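Local coordinates for protein putative methyltransferase (Porphyromonas gingivalis, PDB 3LL7) that is of unconfirmed function but is probably a methyltransferase that carries ferredoxin-like and THUMP-like domains, at residues V256-L264 with P297-G305; I365-S373 with T395-L403. All blocks are in the same frame, centred on the assembly; numbering follows the deposited sequence.

Interaction 1 (V256-L264 with P297-G305); sequences VPIHAINLL and PHTALLKAG. With FMT (formic acid), chain E; FMT (formic acid), chain I.
A water joins Asn262 to Thr299: it donates to Asn262 OD1 at 2.9 Å and shares a hydrogen bond of 2.8 Å with Thr299 OG1, a bridge in a contact that has no direct hydrogen bond between the segments. The rest of the Asn262 side chain lies alongside His298, the two running past each other in opposite senses. Its CB sits over the middle of the imidazole, 3.5 Å from the His298 ring centroid and only 12° off the normal, a CH-pi contact, while the amide plane is turned 33° from the ring. Leu301 CD1 touches the opposite face nearer the rim. In His298, CG takes the crowded position between the backbone N and the carbonyl carbon, which folds the ring back over the helix start; ND1 then accepts a weak N-cap bond from Ala300 N (3.3 Å). Two formic acid molecules, probably from the crystallisation liquor, lie beside the pair, one taking the Asn262 backbone N-H and the other its ND2.

Further along, the contact becomes mostly apolar and is made by small side chains. Ala300 CB meets the backbone oxygen Ile261 O at 3.4 Å, and Ala260 CB fits among Ala300, Leu301 CD2 and Ala304 CB. Ile258 closes this end with CG2, anti to the backbone N, against Ala304 CB at 4.0 Å. The helix axis comes within 6.9 Å of the strand, nearly antiparallel to it at 157°. Phe272 and Phe274 of the neighbouring strand 272-274 also touch the helix, through Leu301 and Ala304. The chemistry thus divides along the interface: the small alanine side chains are consistent with the close spacing of helix and sheet, whereas at the helix N-terminus the imidazole is held between Asn262 and Leu301 and the asparagine amide is tied down through water.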
# COMPACT_ATOMS: atom_id res chain seq x y z
N VAL A 256 3.11 -17.56 11.90
CA VAL A 256 2.11 -16.85 11.09
C VAL A 256 2.59 -16.68 9.64
O VAL A 256 3.69 -16.15 9.42
CB VAL A 256 1.74 -15.49 11.70
CG1 VAL A 256 0.87 -14.67 10.73
CG2 VAL A 256 0.98 -15.73 13.04
N PRO A 257 1.78 -17.12 8.65
CA PRO A 257 2.12 -16.91 7.24
C PRO A 257 2.18 -15.42 6.86
O PRO A 257 1.21 -14.69 7.05
CB PRO A 257 0.96 -17.56 6.48
CG PRO A 257 0.37 -18.55 7.45
CD PRO A 257 0.55 -17.93 8.80
N ILE A 258 3.33 -15.00 6.34
CA ILE A 258 3.54 -13.65 5.83
C ILE A 258 3.52 -13.71 4.32
O ILE A 258 4.30 -14.47 3.70
CB ILE A 258 4.88 -13.08 6.33
CG1 ILE A 258 4.92 -13.09 7.88
CG2 ILE A 258 5.11 -11.66 5.82
CD1 ILE A 258 6.32 -12.93 8.44
N HIS A 259 2.66 -12.89 3.71
CA HIS A 259 2.57 -12.79 2.26
C HIS A 259 3.20 -11.49 1.78
O HIS A 259 2.75 -10.40 2.18
CB HIS A 259 1.10 -12.74 1.81
CG HIS A 259 0.33 -13.99 2.07
ND1 HIS A 259 0.31 -14.63 3.30
CD2 HIS A 259 -0.46 -14.72 1.25
CE1 HIS A 259 -0.47 -15.70 3.22
NE2 HIS A 259 -0.95 -15.77 1.99
N ALA A 260 4.20 -11.60 0.90
CA ALA A 260 4.83 -10.40 0.36
C ALA A 260 4.40 -10.30 -1.07
O ALA A 260 4.62 -11.23 -1.86
CB ALA A 260 6.39 -10.49 0.48
N ILE A 261 3.74 -9.20 -1.41
CA ILE A 261 3.22 -9.12 -2.77
C ILE A 261 3.46 -7.76 -3.39
O ILE A 261 3.33 -6.74 -2.72
CB ILE A 261 1.77 -9.55 -2.86
CG1 ILE A 261 1.40 -9.85 -4.36
CG2 ILE A 261 0.87 -8.53 -2.19
CD1 ILE A 261 0.24 -10.85 -4.53
N ASN A 262 3.82 -7.77 -4.66
CA ASN A 262 4.09 -6.54 -5.36
C ASN A 262 3.07 -6.46 -6.47
O ASN A 262 3.22 -7.15 -7.46
CB ASN A 262 5.53 -6.54 -5.93
CG ASN A 262 5.93 -5.22 -6.54
OD1 ASN A 262 5.57 -4.16 -6.03
ND2 ASN A 262 6.70 -5.26 -7.65
N LEU A 263 2.04 -5.63 -6.30
CA LEU A 263 0.95 -5.54 -7.30
C LEU A 263 1.41 -4.79 -8.55
O LEU A 263 2.03 -3.74 -8.45
CB LEU A 263 -0.29 -4.86 -6.69
CG LEU A 263 -0.79 -5.54 -5.42
CD1 LEU A 263 -1.95 -4.76 -4.78
CD2 LEU A 263 -1.15 -7.02 -5.67
N LEU A 264 1.09 -5.36 -9.72
CA LEU A 264 1.55 -4.84 -11.02
C LEU A 264 0.45 -4.72 -12.06
O LEU A 264 -0.68 -5.15 -11.83
CB LEU A 264 2.68 -5.71 -11.60
CG LEU A 264 4.02 -5.80 -10.87
CD1 LEU A 264 4.97 -6.77 -11.58
CD2 LEU A 264 4.67 -4.43 -10.67
N PRO A 297 15.46 -7.61 -4.89
CA PRO A 297 14.08 -7.91 -4.43
C PRO A 297 13.24 -6.64 -4.33
O PRO A 297 13.77 -5.53 -4.03
CB PRO A 297 14.29 -8.52 -3.03
CG PRO A 297 15.54 -7.89 -2.56
CD PRO A 297 16.44 -7.85 -3.83
N HIS A 298 11.93 -6.80 -4.57
CA HIS A 298 11.00 -5.66 -4.48
C HIS A 298 10.77 -5.20 -3.04
O HIS A 298 11.19 -5.85 -2.08
CB HIS A 298 9.70 -5.93 -5.24
CG HIS A 298 8.91 -7.10 -4.75
ND1 HIS A 298 8.40 -7.19 -3.47
CD2 HIS A 298 8.49 -8.21 -5.40
CE1 HIS A 298 7.71 -8.31 -3.35
NE2 HIS A 298 7.75 -8.95 -4.50
N THR A 299 10.12 -4.06 -2.89
CA THR A 299 10.00 -3.42 -1.58
C THR A 299 9.19 -4.21 -0.56
O THR A 299 9.45 -4.11 0.65
CB THR A 299 9.42 -1.98 -1.68
OG1 THR A 299 8.13 -1.99 -2.30
CG2 THR A 299 10.40 -1.09 -2.51
N ALA A 300 8.23 -4.99 -1.03
CA ALA A 300 7.40 -5.78 -0.11
C ALA A 300 8.23 -6.92 0.48
O ALA A 300 8.10 -7.23 1.68
CB ALA A 300 6.14 -6.32 -0.82
N LEU A 301 9.08 -7.54 -0.34
CA LEU A 301 9.99 -8.57 0.19
C LEU A 301 10.92 -8.02 1.26
O LEU A 301 11.12 -8.63 2.29
CB LEU A 301 10.82 -9.22 -0.90
CG LEU A 301 10.07 -10.38 -1.54
CD1 LEU A 301 10.78 -10.77 -2.78
CD2 LEU A 301 9.97 -11.61 -0.57
N LEU A 302 11.50 -6.85 0.97
CA LEU A 302 12.37 -6.17 1.92
C LEU A 302 11.68 -5.85 3.24
O LEU A 302 12.22 -6.11 4.31
CB LEU A 302 12.94 -4.88 1.28
CG LEU A 302 13.94 -5.10 0.14
CD1 LEU A 302 14.25 -3.74 -0.55
CD2 LEU A 302 15.21 -5.76 0.63
N LYS A 303 10.48 -5.28 3.16
CA LYS A 303 9.73 -4.93 4.36
C LYS A 303 9.34 -6.18 5.16
O LYS A 303 9.35 -6.15 6.39
CB LYS A 303 8.47 -4.14 3.98
CG LYS A 303 7.51 -3.89 5.16
CD LYS A 303 8.11 -2.95 6.24
CE LYS A 303 7.17 -2.82 7.42
NZ LYS A 303 7.71 -1.87 8.46
N ALA A 304 8.97 -7.26 4.46
CA ALA A 304 8.54 -8.53 5.12
C ALA A 304 9.71 -9.21 5.82
O ALA A 304 9.51 -9.98 6.74
CB ALA A 304 7.92 -9.50 4.07
N GLY A 305 10.92 -8.94 5.32
CA GLY A 305 12.16 -9.47 5.88
C GLY A 305 12.55 -10.86 5.43
O GLY A 305 13.26 -11.56 6.17
C FMT E . 5.87 -10.93 -5.60
O1 FMT E . 6.20 -11.46 -4.52
O2 FMT E . 4.76 -10.44 -5.88
C FMT I . 7.42 -8.30 -9.03
O1 FMT I . 7.70 -9.48 -8.84
O2 FMT I . 8.24 -7.40 -8.89
O HOH W 1 7.83 -2.60 -5.06

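Interaction 2 (I365-S373 with T395-L403); sequences ISCRNFPLS and TMADGKKVL. With EDO (1,2-ethanediol), chain B; FMT (formic acid), chain J.
The backbones approach most closely at Asn369 and Thr395, whose CA atoms lie 5.9 Å apart where segment 365-373 leaves its strand with a positive phi at Asn369 (71°). Thr395 OG1 donates to Asn369 O at 2.7 Å, reaching the oxygen from above the carbonyl plane, 45° out of it. The same hydroxyl oxygen accepts from Lys401 NZ, also at 2.7 Å, so donor and acceptor roles are both used and the rotation of the hydroxyl is fixed. The lysine gets there by a bend at chi2 (-66°), which brings its chain back across the hairpin; on the way its CD slides along Pro371 CD at 3.9 Å. The Asn369 side chain crosses Thr395 obliquely, with ND2 3.6 Å from Thr395 CB. A formic acid molecule, probably from the crystallisation liquor, takes a bond from Asn369 ND2 and a weak one from Lys401 NZ; Ser323 OG is a further partner of ND2.

Beyond this polar cluster, the ring of Phe370 reaches residues 401-403 with its outer atoms. Its CZ meets Leu403 CD2 at 4.0 Å, the two side chains at about a right angle, and its CE1 lies 3.5 Å from Val402 O. Pro371 CD rests on one face of the ring toward its rim, and Phe348 packs edge-to-face with it. An ethanediol molecule is held by the backbone of Asn369 and Phe370.

At the far end, Met396 (selenomethionine) to Gly399 form a type I turn; just past it, Lys400 N donates to Asp398 OD1, an Asx turn, and Lys400 NZ forms a salt bridge with Asp398 OD2. Here the loop following edge strand 364-368 is fastened to the beta-hairpin of strands 389-395 and 401-408 in the THUMP-like region, whose strands join those of the ferredoxin-like region in one mixed seven-stranded sheet.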
# COMPACT_ATOMS: atom_id res chain seq x y z
N ILE A 365 21.18 4.71 -11.11
CA ILE A 365 22.08 4.33 -9.99
C ILE A 365 21.26 3.83 -8.82
O ILE A 365 20.26 4.48 -8.41
CB ILE A 365 22.96 5.50 -9.57
CG1 ILE A 365 23.91 5.84 -10.74
CG2 ILE A 365 23.77 5.16 -8.24
CD1 ILE A 365 24.65 7.20 -10.59
N SER A 366 21.69 2.69 -8.27
CA SER A 366 21.07 2.12 -7.08
C SER A 366 22.17 1.77 -6.08
O SER A 366 23.35 1.64 -6.45
CB SER A 366 20.23 0.88 -7.44
OG SER A 366 19.04 1.26 -8.14
N CYS A 367 21.79 1.65 -4.81
CA CYS A 367 22.71 1.22 -3.76
C CYS A 367 22.04 0.22 -2.84
O CYS A 367 20.83 0.39 -2.51
CB CYS A 367 23.19 2.43 -2.96
SG CYS A 367 24.28 3.47 -3.91
N ARG A 368 22.77 -0.83 -2.48
CA ARG A 368 22.32 -1.82 -1.49
C ARG A 368 23.51 -2.17 -0.63
O ARG A 368 24.27 -3.09 -0.98
CB ARG A 368 21.79 -3.12 -2.14
CG ARG A 368 20.52 -2.95 -3.00
CD ARG A 368 19.30 -2.74 -2.11
NE ARG A 368 18.13 -2.44 -2.92
CZ ARG A 368 17.01 -1.92 -2.44
NH1 ARG A 368 16.91 -1.65 -1.12
NH2 ARG A 368 16.00 -1.67 -3.27
N ASN A 369 23.61 -1.46 0.49
CA ASN A 369 24.73 -1.56 1.45
C ASN A 369 26.01 -0.96 0.85
O ASN A 369 26.85 -1.66 0.26
CB ASN A 369 24.91 -3.00 1.93
CG ASN A 369 25.88 -3.12 3.07
OD1 ASN A 369 26.23 -2.12 3.72
ND2 ASN A 369 26.35 -4.35 3.34
N PHE A 370 26.12 0.37 0.97
CA PHE A 370 27.16 1.11 0.27
C PHE A 370 27.34 2.45 1.02
O PHE A 370 26.34 2.99 1.53
CB PHE A 370 26.74 1.36 -1.19
CG PHE A 370 27.87 1.72 -2.09
CD1 PHE A 370 28.83 0.79 -2.42
CD2 PHE A 370 27.98 3.04 -2.57
CE1 PHE A 370 29.92 1.17 -3.26
CE2 PHE A 370 29.04 3.42 -3.41
CZ PHE A 370 30.01 2.48 -3.73
N PRO A 371 28.57 2.98 1.06
CA PRO A 371 28.79 4.17 1.93
C PRO A 371 28.25 5.49 1.34
O PRO A 371 28.19 6.50 2.06
CB PRO A 371 30.30 4.21 2.08
CG PRO A 371 30.82 3.60 0.80
CD PRO A 371 29.86 2.41 0.62
N LEU A 372 27.90 5.48 0.05
CA LEU A 372 27.32 6.68 -0.58
C LEU A 372 25.85 6.43 -0.90
O LEU A 372 25.47 5.28 -1.14
CB LEU A 372 28.05 7.01 -1.89
CG LEU A 372 29.57 7.30 -1.74
CD1 LEU A 372 30.17 7.49 -3.11
CD2 LEU A 372 29.83 8.50 -0.84
N SER A 373 25.03 7.48 -0.94
CA SER A 373 23.67 7.33 -1.44
C SER A 373 23.73 7.35 -2.97
O SER A 373 24.74 7.74 -3.55
CB SER A 373 22.79 8.48 -0.98
OG SER A 373 23.29 9.70 -1.50
N THR A 395 28.08 -4.37 -1.34
CA THR A 395 29.15 -4.95 -0.54
C THR A 395 29.08 -6.46 -0.66
O THR A 395 27.99 -7.06 -0.47
CB THR A 395 29.00 -4.55 0.93
OG1 THR A 395 28.93 -3.12 1.02
CG2 THR A 395 30.20 -5.07 1.77
N MSE A 396 30.24 -7.08 -0.95
CA MSE A 396 30.34 -8.53 -1.08
C MSE A 396 30.54 -9.15 0.32
O MSE A 396 30.72 -8.42 1.29
CB MSE A 396 31.52 -8.91 -2.01
CG MSE A 396 31.49 -8.20 -3.37
SE MSE A 396 29.83 -8.50 -4.33
CE MSE A 396 30.00 -10.38 -4.71
N ALA A 397 30.54 -10.48 0.40
CA ALA A 397 30.46 -11.17 1.68
C ALA A 397 31.65 -10.88 2.58
O ALA A 397 31.52 -10.92 3.80
CB ALA A 397 30.34 -12.67 1.45
N ASP A 398 32.82 -10.61 1.97
CA ASP A 398 34.04 -10.30 2.73
C ASP A 398 34.20 -8.82 3.10
O ASP A 398 35.26 -8.41 3.57
CB ASP A 398 35.29 -10.78 1.97
CG ASP A 398 35.41 -10.18 0.56
OD1 ASP A 398 34.57 -9.35 0.12
OD2 ASP A 398 36.37 -10.55 -0.15
N GLY A 399 33.15 -8.04 2.85
CA GLY A 399 33.11 -6.62 3.19
C GLY A 399 33.63 -5.69 2.09
O GLY A 399 33.64 -4.47 2.28
N LYS A 400 34.08 -6.25 0.96
CA LYS A 400 34.62 -5.39 -0.10
C LYS A 400 33.48 -4.64 -0.80
O LYS A 400 32.49 -5.24 -1.22
CB LYS A 400 35.43 -6.17 -1.13
CG LYS A 400 36.74 -6.75 -0.57
CD LYS A 400 37.48 -7.51 -1.69
CE LYS A 400 38.86 -7.95 -1.26
NZ LYS A 400 38.76 -8.95 -0.17
N LYS A 401 33.65 -3.33 -0.93
CA LYS A 401 32.68 -2.51 -1.60
C LYS A 401 32.98 -2.55 -3.07
O LYS A 401 34.16 -2.43 -3.49
CB LYS A 401 32.79 -1.04 -1.09
CG LYS A 401 32.69 -0.85 0.46
CD LYS A 401 31.29 -1.21 1.02
CE LYS A 401 31.26 -1.39 2.59
NZ LYS A 401 29.86 -1.68 3.16
N VAL A 402 31.91 -2.64 -3.86
CA VAL A 402 32.04 -2.77 -5.32
C VAL A 402 30.97 -1.95 -5.99
O VAL A 402 29.93 -1.64 -5.39
CB VAL A 402 31.89 -4.26 -5.78
CG1 VAL A 402 33.02 -5.12 -5.21
CG2 VAL A 402 30.50 -4.86 -5.38
N LEU A 403 31.22 -1.63 -7.27
CA LEU A 403 30.18 -1.12 -8.17
C LEU A 403 29.92 -2.17 -9.22
O LEU A 403 30.88 -2.75 -9.81
CB LEU A 403 30.64 0.20 -8.86
CG LEU A 403 30.69 1.39 -7.87
CD1 LEU A 403 31.48 2.57 -8.46
CD2 LEU A 403 29.28 1.85 -7.59
C1 EDO B . 21.57 1.32 1.80
O1 EDO B . 21.21 0.03 1.32
C2 EDO B . 23.02 1.60 1.43
O2 EDO B . 23.82 1.61 2.61
C FMT J . 28.32 -4.08 6.36
O1 FMT J . 28.79 -3.97 5.23
O2 FMT J . 27.13 -3.93 6.64

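How the interactions relate
The two interactions follow one another along the chain, the first closing before the second opens, and their centres lie about 23 Å apart. Interaction 1, about 11 Å from the chain centre, packs helix 299-304 of the ferredoxin-like region against the sheet that includes strand 258-263; interaction 2, about 28 Å out, lies at one edge of the separate seven-stranded sheet. They nevertheless touch: Leu302 CD1 packs 3.4 Å from Arg368 NH1. Arg368 also forms a salt bridge with Glu296, next to Pro297, at the end of strand 293-297 in that second sheet. Helix 299-304 thus touches the first sheet and, through Leu302, a side chain from the edge strand of the second. The bound small molecules at either contact are probably crystallisation components and identify no active site.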